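Local structure of uncharacterized protein (Clostridium sporogenes, 4Q0Y) at residues B[5-10]-B[75-80]. The protein is of unknown function but adopts a hot dog, thioesterase-like fold built on an antiparallel beta-sheet. Residues are numbered along the deposited sequence; the frame is centred on the assembly and turned at random.
Sequences ISSLSS and NLKYVE. With CD (cadmium ion), chain M.
K77 is paired with two residues of the neighbouring strand, S6 and S7, which makes a classic beta bulge, one of two register shifts that interrupt the antiparallel pairing of strands 4-15 and 68-80 in the sheet of this hot dog-like fold. The carbonyl of K77 gathers the bulge: S6 N donates to K77 O at 2.9 Å, while S7 N reaches the same oxygen only weakly. K77 N answers with a nearly straight bond to S7 O (2.8 Å, 171° at the hydrogen). Further on, the register shifts again between L8 and S10. There S9 N binds N75 O, and N75 N returns a bond to S10 O.

Apolar packing gathers on the face carrying I5, L8, L76 and Y78, which helix 33-44 covers in part through F39, K40 and M43. I5 and L76 cross at about a right angle, with I5 CD1 4.1 Å from L76 CD2. L8, three residues on from I5, sets CD1 against L76 CB. Y78 touches I5 through CB, whereas its ring leads away from strand 4-15.

Polar side chains line the other face. S7 OG lies alongside the aliphatic part of K77, 3.7 Å from its CB, and the K77 chain stays extended until chi4 (-86°) turns NZ aside to D86 and to N82 of the second subunit. Beyond the pairing, E80 holds a cadmium ion through both carboxylate oxygens, OE1 the shorter at 2.3 Å, with two waters also bound. The amide of N75 has OD1 held by Q73, and its ND2 serves both D12 and S10 OG, the latter at 3.0 Å and 15° out of the amide plane.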
loop_
_atom_site.group_PDB
_atom_site.type_symbol
_atom_site.label_atom_id
_atom_site.label_comp_id
_atom_site.label_asym_id
_atom_site.label_seq_id
_atom_site.Cartn_x
_atom_site.Cartn_y
_atom_site.Cartn_z
ATOM N N ILE B 5 3.118 9.485 4.085
ATOM C CA ILE B 5 2.687 9.836 2.722
ATOM C C ILE B 5 1.250 9.393 2.564
ATOM O O ILE B 5 0.932 8.201 2.742
ATOM C CB ILE B 5 3.501 9.177 1.584
ATOM C CG1 ILE B 5 4.984 9.545 1.690
ATOM C CG2 ILE B 5 2.960 9.601 0.194
ATOM C CD1 ILE B 5 5.903 8.658 0.867
ATOM N N SER B 6 0.384 10.342 2.228
ATOM C CA SER B 6 -1.033 10.047 2.008
ATOM C C SER B 6 -1.325 9.767 0.555
ATOM O O SER B 6 -2.224 8.964 0.265
ATOM C CB SER B 6 -1.966 11.153 2.514
ATOM O OG SER B 6 -1.550 12.410 2.037
ATOM N N SER B 7 -0.638 10.465 -0.357
ATOM C CA SER B 7 -0.854 10.270 -1.800
ATOM C C SER B 7 0.329 10.767 -2.604
ATOM O O SER B 7 1.082 11.628 -2.121
ATOM C CB SER B 7 -2.129 10.985 -2.263
ATOM O OG SER B 7 -2.065 12.408 -2.079
ATOM N N LEU B 8 0.488 10.220 -3.814
ATOM C CA LEU B 8 1.414 10.748 -4.831
ATOM C C LEU B 8 0.601 11.256 -5.992
ATOM O O LEU B 8 -0.337 10.586 -6.410
ATOM C CB LEU B 8 2.328 9.666 -5.393
ATOM C CG LEU B 8 3.596 9.380 -4.617
ATOM C CD1 LEU B 8 3.322 8.942 -3.205
ATOM C CD2 LEU B 8 4.366 8.317 -5.373
ATOM N N SER B 9 0.969 12.415 -6.512
ATOM C CA SER B 9 0.301 13.004 -7.685
ATOM C C SER B 9 1.031 12.634 -8.975
ATOM O O SER B 9 0.399 12.487 -10.010
ATOM C CB SER B 9 0.172 14.508 -7.534
ATOM O OG SER B 9 1.441 15.087 -7.269
ATOM N N SER B 10 2.352 12.475 -8.893
ATOM C CA SER B 10 3.164 12.073 -10.047
ATOM C C SER B 10 4.570 11.678 -9.603
ATOM O O SER B 10 4.955 11.957 -8.458
ATOM C CB SER B 10 3.297 13.214 -11.063
ATOM O OG SER B 10 3.926 14.328 -10.479
ATOM N N ASN B 75 6.207 13.333 -6.345
ATOM C CA ASN B 75 5.513 14.508 -5.879
ATOM C C ASN B 75 4.329 14.026 -5.072
ATOM O O ASN B 75 3.538 13.209 -5.548
ATOM C CB ASN B 75 5.076 15.353 -7.069
ATOM C CG ASN B 75 6.260 15.856 -7.845
ATOM O OD1 ASN B 75 7.103 16.560 -7.297
ATOM N ND2 ASN B 75 6.385 15.428 -9.085
ATOM N N LEU B 76 4.243 14.481 -3.832
ATOM C CA LEU B 76 3.375 13.845 -2.871
ATOM C C LEU B 76 2.714 14.778 -1.885
ATOM O O LEU B 76 3.077 15.956 -1.759
ATOM C CB LEU B 76 4.171 12.763 -2.145
ATOM C CG LEU B 76 5.449 13.227 -1.426
ATOM C CD1 LEU B 76 5.180 13.832 -0.061
ATOM C CD2 LEU B 76 6.421 12.053 -1.346
ATOM N N LYS B 77 1.759 14.215 -1.175
ATOM C CA LYS B 77 1.145 14.859 0.002
ATOM C C LYS B 77 1.434 13.980 1.183
ATOM O O LYS B 77 1.402 12.746 1.039
ATOM C CB LYS B 77 -0.363 15.027 -0.144
ATOM C CG LYS B 77 -0.688 15.948 -1.281
ATOM C CD LYS B 77 -2.163 16.187 -1.508
ATOM C CE LYS B 77 -2.271 17.152 -2.696
ATOM N NZ LYS B 77 -2.188 18.587 -2.282
ATOM N N TYR B 78 1.682 14.607 2.338
ATOM C CA TYR B 78 1.848 13.897 3.592
ATOM C C TYR B 78 1.124 14.547 4.745
ATOM O O TYR B 78 0.796 15.733 4.699
ATOM C CB TYR B 78 3.343 13.715 3.868
ATOM C CG TYR B 78 4.113 14.986 4.139
ATOM C CD1 TYR B 78 4.624 15.763 3.079
ATOM C CD2 TYR B 78 4.358 15.402 5.443
ATOM C CE1 TYR B 78 5.356 16.923 3.329
ATOM C CE2 TYR B 78 5.083 16.575 5.714
ATOM C CZ TYR B 78 5.582 17.331 4.642
ATOM O OH TYR B 78 6.291 18.498 4.877
ATOM N N VAL B 79 0.868 13.749 5.785
ATOM C CA VAL B 79 0.146 14.185 6.954
ATOM C C VAL B 79 1.144 14.328 8.101
ATOM O O VAL B 79 1.959 13.428 8.324
ATOM C CB VAL B 79 -0.976 13.201 7.347
ATOM C CG1 VAL B 79 -1.579 13.545 8.690
ATOM C CG2 VAL B 79 -2.054 13.187 6.271
ATOM N N GLU B 80 1.043 15.444 8.802
ATOM C CA GLU B 80 1.799 15.718 10.023
ATOM C C GLU B 80 0.975 16.648 10.906
ATOM O O GLU B 80 0.417 17.649 10.428
ATOM C CB GLU B 80 3.161 16.313 9.649
ATOM C CG GLU B 80 4.042 16.670 10.833
ATOM C CD GLU B 80 5.333 17.357 10.424
ATOM O OE1 GLU B 80 5.828 17.148 9.301
ATOM O OE2 GLU B 80 5.859 18.145 11.238
HETATM CD CD CD M . 7.822 18.214 9.421
HETATM O O HOH W 1 9.606 17.898 8.345
HETATM O O HOH W 2 8.738 18.941 11.664
#